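Local coordinates for 462aa long hypothetical selenium-binding protein (Sulfolobus tokodaii, PDB 2ECE), which is of unknown function but folds as a beta-propeller and may bind selenium, at residues H74-N79 against S444-L449; L27-C32 against D43-V48; M385-R390 against G452-D457; T142-P147 against A190-W195. All coordinates share one frame; numbering follows the deposited sequence.

Contact 1: H74-N79 against S444-L449; sequences HHFGWN and SHQVRL
The inner edges of two adjacent propeller blades meet here: strand 443-449, which completes the blade begun by strand 27-33, and the segment leading into strand 77-78 of the next blade. Residues 74-78 and 445-449 run in directions only 21° apart, and most of the polar links run from side chain to backbone. Gln446, with CG anti to its backbone N and the chain extended beyond it, places OE1 2.8 Å from Phe76 N, which donates in the plane of the amide carbonyl; Gln446 N gives a longer bond to His74 O at 3.2 Å. Arg448 bends at chi2 (74°) and delivers NE to Phe76 O at 2.8 Å, nearly in the guanidinium plane. That bend also lays Arg448 CD over the centre of the Phe76 ring, 4.0 Å from CD to the ring centroid. At the other end, the His74 and His445 rings stack face to face, planes 28° apart, while His75 meets His445 rim to rim and bonds Glu255 through NE2. One water bridges Trp78 NE1 and Leu449 O, at 2.7 Å from each. Both peptide polar atoms of buried Phe76 are thus satisfied by side chains, and Arg448, salt-bridged to Asp453, probably has its charge largely balanced there.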
# COMPACT_ATOMS: atom_id res chain seq x y z
N HIS A 74 6.03 7.18 -1.24
CA HIS A 74 5.42 6.12 -0.44
C HIS A 74 4.65 5.13 -1.33
O HIS A 74 5.19 4.14 -1.81
CB HIS A 74 4.48 6.87 0.48
CG HIS A 74 3.94 6.10 1.63
ND1 HIS A 74 4.58 6.03 2.84
CD2 HIS A 74 2.74 5.48 1.80
CE1 HIS A 74 3.81 5.41 3.72
NE2 HIS A 74 2.69 5.06 3.11
N HIS A 75 3.48 5.57 -1.76
CA HIS A 75 2.59 4.75 -2.58
C HIS A 75 2.49 5.44 -3.94
O HIS A 75 2.65 6.66 -4.04
CB HIS A 75 1.17 4.65 -1.97
CG HIS A 75 1.01 3.58 -0.93
ND1 HIS A 75 2.08 3.03 -0.25
CD2 HIS A 75 -0.10 2.98 -0.43
CE1 HIS A 75 1.64 2.14 0.62
NE2 HIS A 75 0.32 2.09 0.53
N PHE A 76 2.27 4.66 -4.99
CA PHE A 76 2.11 5.21 -6.34
C PHE A 76 1.33 4.23 -7.21
O PHE A 76 1.10 3.08 -6.82
CB PHE A 76 3.46 5.56 -7.00
CG PHE A 76 4.35 4.38 -7.30
CD1 PHE A 76 5.03 3.72 -6.29
CD2 PHE A 76 4.52 3.94 -8.62
CE1 PHE A 76 5.88 2.64 -6.57
CE2 PHE A 76 5.36 2.86 -8.92
CZ PHE A 76 6.04 2.21 -7.89
N GLY A 77 0.91 4.67 -8.38
CA GLY A 77 0.14 3.79 -9.24
C GLY A 77 0.18 4.18 -10.70
O GLY A 77 0.87 5.12 -11.07
N TRP A 78 -0.56 3.45 -11.53
CA TRP A 78 -0.61 3.72 -12.96
C TRP A 78 -1.71 4.70 -13.33
O TRP A 78 -2.70 4.84 -12.61
CB TRP A 78 -0.86 2.43 -13.73
CG TRP A 78 0.21 1.40 -13.55
CD1 TRP A 78 0.20 0.35 -12.69
CD2 TRP A 78 1.42 1.30 -14.30
NE1 TRP A 78 1.33 -0.41 -12.86
CE2 TRP A 78 2.10 0.15 -13.84
CE3 TRP A 78 2.01 2.07 -15.31
CZ2 TRP A 78 3.33 -0.25 -14.36
CZ3 TRP A 78 3.24 1.67 -15.83
CH2 TRP A 78 3.88 0.51 -15.36
N ASN A 79 -1.55 5.36 -14.48
CA ASN A 79 -2.54 6.31 -14.96
C ASN A 79 -3.80 5.55 -15.39
O ASN A 79 -4.91 6.03 -15.24
CB ASN A 79 -1.99 7.09 -16.16
CG ASN A 79 -1.75 6.21 -17.37
OD1 ASN A 79 -0.93 5.29 -17.33
ND2 ASN A 79 -2.46 6.48 -18.47
N SER A 444 13.08 1.70 0.98
CA SER A 444 12.13 1.27 -0.05
C SER A 444 10.69 1.13 0.44
O SER A 444 10.44 0.74 1.57
CB SER A 444 12.61 -0.05 -0.65
OG SER A 444 12.88 -1.01 0.36
N HIS A 445 9.74 1.48 -0.43
CA HIS A 445 8.34 1.38 -0.07
C HIS A 445 7.51 0.57 -1.08
O HIS A 445 7.81 -0.60 -1.33
CB HIS A 445 7.73 2.78 0.11
CG HIS A 445 6.58 2.82 1.08
ND1 HIS A 445 6.75 3.06 2.42
CD2 HIS A 445 5.27 2.54 0.91
CE1 HIS A 445 5.60 2.94 3.04
NE2 HIS A 445 4.68 2.62 2.15
N GLN A 446 6.49 1.17 -1.66
CA GLN A 446 5.64 0.41 -2.58
C GLN A 446 6.30 -0.09 -3.85
O GLN A 446 7.18 0.55 -4.42
CB GLN A 446 4.39 1.21 -2.95
CG GLN A 446 3.34 0.35 -3.67
CD GLN A 446 1.96 0.95 -3.60
OE1 GLN A 446 1.75 2.11 -3.96
NE2 GLN A 446 1.00 0.15 -3.15
N VAL A 447 5.87 -1.27 -4.28
CA VAL A 447 6.39 -1.91 -5.48
C VAL A 447 5.28 -2.08 -6.50
O VAL A 447 4.18 -2.50 -6.16
CB VAL A 447 6.98 -3.30 -5.14
CG1 VAL A 447 7.38 -4.04 -6.41
CG2 VAL A 447 8.19 -3.14 -4.23
N ARG A 448 5.56 -1.72 -7.75
CA ARG A 448 4.58 -1.90 -8.83
C ARG A 448 5.27 -2.73 -9.90
O ARG A 448 6.31 -2.34 -10.43
CB ARG A 448 4.13 -0.55 -9.42
CG ARG A 448 2.69 -0.17 -9.03
CD ARG A 448 2.60 0.29 -7.57
NE ARG A 448 1.24 0.33 -7.04
CZ ARG A 448 0.55 -0.73 -6.64
NH1 ARG A 448 1.10 -1.94 -6.71
NH2 ARG A 448 -0.68 -0.59 -6.16
N LEU A 449 4.68 -3.88 -10.22
CA LEU A 449 5.25 -4.76 -11.23
C LEU A 449 4.79 -4.39 -12.64
O LEU A 449 3.62 -4.08 -12.86
CB LEU A 449 4.87 -6.21 -10.92
CG LEU A 449 5.18 -6.69 -9.49
CD1 LEU A 449 4.63 -8.11 -9.30
CD2 LEU A 449 6.68 -6.64 -9.25
O HOH W 1 1.80 -2.71 -11.49

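Contact 2: L27-C32 against D43-V48; sequences LAYVAC and DFIAVV
Strands 27-32 and 44-48 form an antiparallel beta hairpin within the propeller blade that the C-terminal strand completes; their N-to-C directions lie 154° apart. Six backbone hydrogen bonds come in reciprocal couples at the hydrogen-bonded pairs Ala28-Val48, Val30-Ala46 and Cys32-Phe44. The central couple is typical, with Val30 N to Ala46 O at 2.8 Å and the donor in the carbonyl plane. Geometry drifts at the last pair: Cys32 N meets Phe44 O almost along the C=O axis, whereas Phe44 N lies 36° above the carbonyl plane of Cys32 O, at 3.0 Å. Tyr29-Val47 and Ala31-Ile45 are the non-hydrogen-bonded pairs between them.

Aromatic contacts centre on Phe44. Its CG occupies the crowded position between backbone N and carbonyl carbon (chi1 60°), which turns the ring back over Cys32, so that Cys32 CB stands 3.5 Å from the Phe44 ring centroid in a CH-pi contact while SG approaches obliquely.

Apolar packing continues along the same face, where Cys32 SG touches Ala46 CB at 3.9 Å and Val30 CG2 reaches Val48 CG2 at 4.2 Å. On the other face Val47 CG2 comes to the edge of the Tyr29 ring, 3.9 Å from CD1.

Strand 60-65 flanks the hairpin beyond 44-49, strand 443-449 pairs with 27-33 on the inner side, and Met418 of strand 417-423 in the adjoining blade packs on Val30 and Val48.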
# COMPACT_ATOMS: atom_id res chain seq x y z
N LEU A 27 9.87 -6.36 -14.84
CA LEU A 27 10.44 -5.33 -13.99
C LEU A 27 9.61 -5.01 -12.77
O LEU A 27 8.42 -5.31 -12.71
CB LEU A 27 10.61 -4.03 -14.79
CG LEU A 27 11.34 -4.09 -16.12
CD1 LEU A 27 10.97 -2.86 -16.94
CD2 LEU A 27 12.84 -4.18 -15.87
N ALA A 28 10.26 -4.36 -11.81
CA ALA A 28 9.62 -3.95 -10.57
C ALA A 28 10.02 -2.50 -10.31
O ALA A 28 11.20 -2.19 -10.18
CB ALA A 28 10.07 -4.83 -9.42
N TYR A 29 9.04 -1.61 -10.28
CA TYR A 29 9.30 -0.21 -10.01
C TYR A 29 9.16 -0.07 -8.50
O TYR A 29 8.18 -0.54 -7.92
CB TYR A 29 8.28 0.66 -10.76
CG TYR A 29 8.39 0.53 -12.26
CD1 TYR A 29 9.52 0.98 -12.95
CD2 TYR A 29 7.36 -0.06 -13.01
CE1 TYR A 29 9.62 0.87 -14.34
CE2 TYR A 29 7.45 -0.18 -14.39
CZ TYR A 29 8.58 0.29 -15.05
OH TYR A 29 8.67 0.19 -16.43
N VAL A 30 10.13 0.57 -7.86
CA VAL A 30 10.09 0.71 -6.41
C VAL A 30 10.24 2.14 -5.94
O VAL A 30 11.18 2.84 -6.31
CB VAL A 30 11.19 -0.16 -5.76
CG1 VAL A 30 11.03 -0.17 -4.24
CG2 VAL A 30 11.13 -1.58 -6.32
N ALA A 31 9.30 2.58 -5.10
CA ALA A 31 9.36 3.92 -4.56
C ALA A 31 10.44 3.92 -3.48
O ALA A 31 10.33 3.19 -2.49
CB ALA A 31 8.01 4.30 -3.95
N CYS A 32 11.48 4.73 -3.68
CA CYS A 32 12.58 4.81 -2.72
C CYS A 32 12.75 6.22 -2.16
O CYS A 32 12.49 7.19 -2.85
CB CYS A 32 13.89 4.36 -3.39
SG CYS A 32 13.88 2.61 -3.85
N ASP A 43 14.30 11.79 -3.38
CA ASP A 43 13.76 10.44 -3.37
C ASP A 43 13.80 10.03 -4.84
O ASP A 43 14.12 10.86 -5.70
CB ASP A 43 12.33 10.44 -2.82
CG ASP A 43 12.27 10.85 -1.36
OD1 ASP A 43 13.34 10.94 -0.72
OD2 ASP A 43 11.15 11.06 -0.84
N PHE A 44 13.49 8.77 -5.14
CA PHE A 44 13.54 8.31 -6.53
C PHE A 44 12.77 7.02 -6.74
O PHE A 44 12.41 6.32 -5.79
CB PHE A 44 15.00 8.06 -6.93
CG PHE A 44 15.70 7.03 -6.08
CD1 PHE A 44 15.80 5.70 -6.50
CD2 PHE A 44 16.27 7.39 -4.86
CE1 PHE A 44 16.45 4.74 -5.71
CE2 PHE A 44 16.93 6.44 -4.06
CZ PHE A 44 17.02 5.11 -4.49
N ILE A 45 12.51 6.71 -8.00
CA ILE A 45 11.82 5.48 -8.38
C ILE A 45 12.92 4.58 -8.91
O ILE A 45 13.65 4.95 -9.83
CB ILE A 45 10.79 5.70 -9.50
CG1 ILE A 45 9.54 6.40 -8.94
CG2 ILE A 45 10.41 4.35 -10.12
CD1 ILE A 45 8.69 5.52 -8.03
N ALA A 46 13.06 3.40 -8.32
CA ALA A 46 14.09 2.48 -8.77
C ALA A 46 13.48 1.47 -9.72
O ALA A 46 12.36 1.01 -9.51
CB ALA A 46 14.72 1.77 -7.58
N VAL A 47 14.23 1.14 -10.78
CA VAL A 47 13.77 0.16 -11.74
C VAL A 47 14.58 -1.11 -11.49
O VAL A 47 15.79 -1.13 -11.72
CB VAL A 47 14.00 0.63 -13.19
CG1 VAL A 47 13.47 -0.41 -14.16
CG2 VAL A 47 13.31 1.97 -13.42
N VAL A 48 13.92 -2.15 -11.01
CA VAL A 48 14.57 -3.41 -10.70
C VAL A 48 14.23 -4.50 -11.72
O VAL A 48 13.06 -4.75 -12.02
CB VAL A 48 14.17 -3.91 -9.30
CG1 VAL A 48 14.81 -5.26 -9.02
CG2 VAL A 48 14.60 -2.90 -8.24

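Contact 3: M385-R390 against G452-D457; sequences MLEISR and GDASSD
Glu387 and Ser455 make the tightest link, a very short hydrogen bond of 2.4 Å from Ser455 OG to Glu387 OE1, met from above the carboxylate plane. Beside it the carboxylates of Glu387 and Asp453 stack with planes 13° apart, and Glu387 OE1 lies 3.4 Å from Asp453 OD1. Two acids so close in a buried setting could raise the proton affinity of one of them, although the positive charge of nearby Arg448 probably offsets this; Arg448 NH2 also bonds Ser455 OG. Backbone joins the segments through a 3.2 Å hydrogen bond from Ala454 N to Ile388 O. The side chains of Ala454 and Ile388 pack together beside it, CB to CB. Farther along, Arg390 NE reaches Gly452 O at 3.2 Å, from well above the carbonyl plane.

In the beta-propeller, 386-388 is the innermost strand of the blade preceding the one closed by strand 443-449, and the second segment belongs to the loop after that closing strand.

What sets these groups in place is largely local. Glu387 bends at chi2 (41°), and its OE2 takes a bond from Ile388 N at 2.8 Å. Asp453 forms an Asx turn, its OD1 accepting from Ser455 N at 3.0 Å through the anti lone pair. Asp453 N donates to Ser456 OG at 2.9 Å, and this hydroxyl in turn donates a hydrogen bond to Asp457 OD1. Outermost, Arg390 NH1 and NH2 bind Ala19 O and Pro23 O, and Asp457 pairs with Arg95.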
# COMPACT_ATOMS: atom_id res chain seq x y z
N MET A 385 5.71 -3.12 3.15
CA MET A 385 4.91 -3.23 1.94
C MET A 385 5.15 -4.56 1.26
O MET A 385 6.26 -5.09 1.27
CB MET A 385 5.22 -2.10 0.94
CG MET A 385 4.58 -0.77 1.29
SD MET A 385 2.85 -0.88 1.77
CE MET A 385 2.05 -1.24 0.19
N LEU A 386 4.08 -5.10 0.67
CA LEU A 386 4.14 -6.38 -0.04
C LEU A 386 3.50 -6.20 -1.41
O LEU A 386 2.67 -5.31 -1.60
CB LEU A 386 3.33 -7.45 0.70
CG LEU A 386 3.59 -7.76 2.17
CD1 LEU A 386 2.49 -8.67 2.71
CD2 LEU A 386 4.95 -8.42 2.32
N GLU A 387 3.90 -7.04 -2.35
CA GLU A 387 3.26 -7.02 -3.66
C GLU A 387 3.35 -8.42 -4.24
O GLU A 387 4.37 -9.08 -4.09
CB GLU A 387 3.88 -6.00 -4.60
CG GLU A 387 2.95 -5.70 -5.76
CD GLU A 387 1.50 -5.58 -5.30
OE1 GLU A 387 1.13 -4.50 -4.78
OE2 GLU A 387 0.75 -6.58 -5.42
N ILE A 388 2.28 -8.86 -4.88
CA ILE A 388 2.22 -10.21 -5.42
C ILE A 388 2.11 -10.24 -6.94
O ILE A 388 1.36 -9.46 -7.53
CB ILE A 388 1.00 -10.97 -4.87
CG1 ILE A 388 0.84 -10.69 -3.37
CG2 ILE A 388 1.15 -12.46 -5.13
CD1 ILE A 388 -0.56 -11.01 -2.84
N SER A 389 2.84 -11.15 -7.57
CA SER A 389 2.77 -11.29 -9.01
C SER A 389 1.35 -11.73 -9.34
O SER A 389 0.65 -12.28 -8.50
CB SER A 389 3.77 -12.35 -9.49
OG SER A 389 3.56 -13.58 -8.81
N ARG A 390 0.92 -11.49 -10.58
CA ARG A 390 -0.42 -11.87 -10.99
C ARG A 390 -0.64 -13.38 -10.91
O ARG A 390 -1.74 -13.82 -10.57
CB ARG A 390 -0.71 -11.35 -12.40
CG ARG A 390 -1.20 -9.91 -12.39
CD ARG A 390 -1.32 -9.29 -13.77
NE ARG A 390 -0.03 -9.09 -14.41
CZ ARG A 390 0.57 -9.98 -15.20
NH1 ARG A 390 -0.02 -11.15 -15.45
NH2 ARG A 390 1.75 -9.71 -15.74
N GLY A 452 1.18 -4.87 -14.29
CA GLY A 452 0.17 -4.97 -13.26
C GLY A 452 0.46 -6.01 -12.20
O GLY A 452 1.20 -6.96 -12.44
N ASP A 453 -0.12 -5.84 -11.01
CA ASP A 453 0.07 -6.77 -9.92
C ASP A 453 -1.22 -6.93 -9.12
O ASP A 453 -2.30 -6.52 -9.58
CB ASP A 453 1.20 -6.29 -9.00
CG ASP A 453 1.08 -4.83 -8.63
OD1 ASP A 453 0.05 -4.47 -8.03
OD2 ASP A 453 2.00 -4.04 -8.93
N ALA A 454 -1.12 -7.52 -7.94
CA ALA A 454 -2.28 -7.78 -7.10
C ALA A 454 -2.93 -6.58 -6.40
O ALA A 454 -4.01 -6.74 -5.80
CB ALA A 454 -1.93 -8.84 -6.07
N SER A 455 -2.32 -5.40 -6.44
CA SER A 455 -2.91 -4.24 -5.77
C SER A 455 -2.99 -3.02 -6.68
O SER A 455 -3.37 -1.94 -6.24
CB SER A 455 -2.13 -3.88 -4.50
OG SER A 455 -0.93 -3.19 -4.81
N SER A 456 -2.64 -3.20 -7.94
CA SER A 456 -2.63 -2.10 -8.89
C SER A 456 -3.89 -2.00 -9.76
O SER A 456 -4.22 -0.92 -10.23
CB SER A 456 -1.43 -2.22 -9.82
OG SER A 456 -1.58 -3.35 -10.67
N ASP A 457 -4.56 -3.13 -9.96
CA ASP A 457 -5.75 -3.20 -10.82
C ASP A 457 -7.02 -3.72 -10.16
O ASP A 457 -6.97 -4.54 -9.25
CB ASP A 457 -5.48 -4.12 -12.02
CG ASP A 457 -4.46 -3.56 -12.98
OD1 ASP A 457 -3.39 -3.12 -12.52
OD2 ASP A 457 -4.73 -3.59 -14.20

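Contact 4: T142-P147 against A190-W195; sequences TVHCGP and AYDFWW
Asp192 OD2 is gripped by two bonds, one from a bridging water at 2.7 Å and one from the backbone N of Leu256, although that water has more acceptors within reach than protons to give. It stands where the innermost strands of two successive beta-propeller blades run side by side, residues 142-145 and 193-195 lying 19° from parallel. The other carboxylate oxygen, Asp192 OD1, accepts from Thr142 OG1 at 2.6 Å on its anti lone pair. The water on OD2 also bonds His144 NE2, at 3.0 Å and in the plane of that ring, so one bound water links the acid to the imidazole; the nearby carboxylate might favour a protonated histidine.

His144 is the centre of an aromatic cluster. With CG anti to the carbonyl carbon, its ring lies flat against the five-membered ring of Trp194, centroids 3.6 Å apart and planes at 16°. The same ring turns an edge to Phe193 in a T-shaped pair with planes at 87°, His144 CD2 standing over the Phe193 face toward its rim. Thr142 O meets that phenyl ring at its edge. Within segment 190-195, Trp194 CD1 lies over a face of the Trp195 indole. Cys145 points away from segment 190-195, into its disulfide with Cys81.

Gly146, having no side chain, lets the Trp195 indole come close, with CZ2 3.6 Å from Gly146 CA. Trp195 NE1 bonds Ser458 OG and also makes a weak 3.4 Å bond to a second water, which donates to Cys145 O at 2.9 Å.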
# COMPACT_ATOMS: atom_id res chain seq x y z
N THR A 142 -2.48 7.12 -1.37
CA THR A 142 -2.87 6.10 -2.34
C THR A 142 -3.28 6.60 -3.73
O THR A 142 -3.98 7.60 -3.85
CB THR A 142 -4.03 5.24 -1.80
OG1 THR A 142 -3.66 4.68 -0.53
CG2 THR A 142 -4.39 4.09 -2.79
N VAL A 143 -2.83 5.89 -4.77
CA VAL A 143 -3.19 6.22 -6.14
C VAL A 143 -3.88 5.01 -6.77
O VAL A 143 -3.35 3.89 -6.71
CB VAL A 143 -1.96 6.53 -7.02
CG1 VAL A 143 -2.42 6.82 -8.45
CG2 VAL A 143 -1.21 7.71 -6.46
N HIS A 144 -5.05 5.22 -7.36
CA HIS A 144 -5.78 4.15 -8.03
C HIS A 144 -6.26 4.61 -9.40
O HIS A 144 -6.74 5.74 -9.55
CB HIS A 144 -6.98 3.70 -7.20
CG HIS A 144 -6.64 2.70 -6.14
ND1 HIS A 144 -5.97 1.53 -6.42
CD2 HIS A 144 -6.88 2.68 -4.80
CE1 HIS A 144 -5.81 0.83 -5.30
NE2 HIS A 144 -6.35 1.51 -4.31
N CYS A 145 -6.13 3.74 -10.40
CA CYS A 145 -6.55 4.04 -11.77
C CYS A 145 -8.02 3.63 -11.93
O CYS A 145 -8.37 2.45 -11.84
CB CYS A 145 -5.67 3.28 -12.79
SG CYS A 145 -5.08 1.67 -12.15
N GLY A 146 -8.89 4.62 -12.14
CA GLY A 146 -10.31 4.32 -12.31
C GLY A 146 -10.70 4.39 -13.77
O GLY A 146 -9.89 4.80 -14.61
N PRO A 147 -11.93 3.99 -14.12
CA PRO A 147 -12.39 4.02 -15.51
C PRO A 147 -12.50 5.45 -16.02
O PRO A 147 -12.16 5.76 -17.16
CB PRO A 147 -13.77 3.37 -15.44
CG PRO A 147 -13.75 2.58 -14.15
CD PRO A 147 -12.99 3.48 -13.23
N ALA A 190 -8.53 9.97 6.96
CA ALA A 190 -8.37 9.23 5.72
C ALA A 190 -7.04 8.49 5.73
O ALA A 190 -6.25 8.63 6.67
CB ALA A 190 -8.40 10.19 4.51
N TYR A 191 -6.82 7.67 4.70
CA TYR A 191 -5.55 6.96 4.54
C TYR A 191 -5.53 6.22 3.20
O TYR A 191 -4.93 6.68 2.23
CB TYR A 191 -5.35 5.93 5.64
CG TYR A 191 -4.03 5.19 5.54
CD1 TYR A 191 -3.95 3.88 5.04
CD2 TYR A 191 -2.85 5.83 5.88
CE1 TYR A 191 -2.70 3.25 4.88
CE2 TYR A 191 -1.61 5.22 5.72
CZ TYR A 191 -1.54 3.94 5.22
OH TYR A 191 -0.31 3.35 5.08
N ASP A 192 -6.35 5.18 3.10
CA ASP A 192 -6.38 4.37 1.89
C ASP A 192 -7.81 4.31 1.38
O ASP A 192 -8.74 4.79 2.03
CB ASP A 192 -5.85 2.95 2.16
CG ASP A 192 -5.71 2.12 0.88
OD1 ASP A 192 -5.25 2.68 -0.14
OD2 ASP A 192 -6.04 0.92 0.91
N PHE A 193 -8.00 3.73 0.20
CA PHE A 193 -9.32 3.60 -0.38
C PHE A 193 -9.24 2.66 -1.56
O PHE A 193 -8.17 2.43 -2.11
CB PHE A 193 -9.85 4.95 -0.90
CG PHE A 193 -9.23 5.38 -2.22
CD1 PHE A 193 -7.98 5.99 -2.27
CD2 PHE A 193 -9.91 5.16 -3.42
CE1 PHE A 193 -7.40 6.38 -3.49
CE2 PHE A 193 -9.34 5.54 -4.65
CZ PHE A 193 -8.09 6.15 -4.69
N TRP A 194 -10.38 2.08 -1.91
CA TRP A 194 -10.47 1.25 -3.09
C TRP A 194 -11.95 1.10 -3.43
O TRP A 194 -12.78 1.83 -2.90
CB TRP A 194 -9.78 -0.11 -2.96
CG TRP A 194 -9.22 -0.52 -4.31
CD1 TRP A 194 -9.58 0.03 -5.51
CD2 TRP A 194 -8.22 -1.51 -4.60
NE1 TRP A 194 -8.86 -0.56 -6.53
CE2 TRP A 194 -8.03 -1.51 -6.00
CE3 TRP A 194 -7.48 -2.40 -3.82
CZ2 TRP A 194 -7.12 -2.36 -6.64
CZ3 TRP A 194 -6.56 -3.26 -4.46
CH2 TRP A 194 -6.40 -3.22 -5.86
N TRP A 195 -12.29 0.15 -4.29
CA TRP A 195 -13.67 0.05 -4.69
C TRP A 195 -14.05 -1.29 -5.30
O TRP A 195 -13.22 -2.17 -5.52
CB TRP A 195 -13.95 1.16 -5.72
CG TRP A 195 -12.87 1.25 -6.83
CD1 TRP A 195 -12.33 0.21 -7.52
CD2 TRP A 195 -12.22 2.44 -7.33
NE1 TRP A 195 -11.39 0.66 -8.42
CE2 TRP A 195 -11.30 2.03 -8.33
CE3 TRP A 195 -12.32 3.81 -7.04
CZ2 TRP A 195 -10.49 2.93 -9.04
CZ3 TRP A 195 -11.50 4.72 -7.75
CH2 TRP A 195 -10.60 4.27 -8.74
O HOH W 2 -6.10 0.14 -1.69
O HOH W 3 -8.49 0.15 -10.07

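All four contacts are buried, but the centres of contacts 1, 3 and 4 lie about 8 to 10 Å from the centre of the chain and that of contact 2 about 15 Å. Contact 2 acts within one blade through regular backbone pairing and apolar side chains. The others bring innermost strands or their following loop together across blade boundaries, with aromatic stacking in contacts 1 and 4 and carboxylates and hydroxyls in contact 3. Contacts 1 and 2 share a sheet: His445 N meets Ala31 O at 2.7 Å. Arg448 links contacts 1 and 3. Contact 4 packs against contacts 1 and 3, with Ser455 O 3.3 Å from Trp194 CH2, but does not touch contact 2.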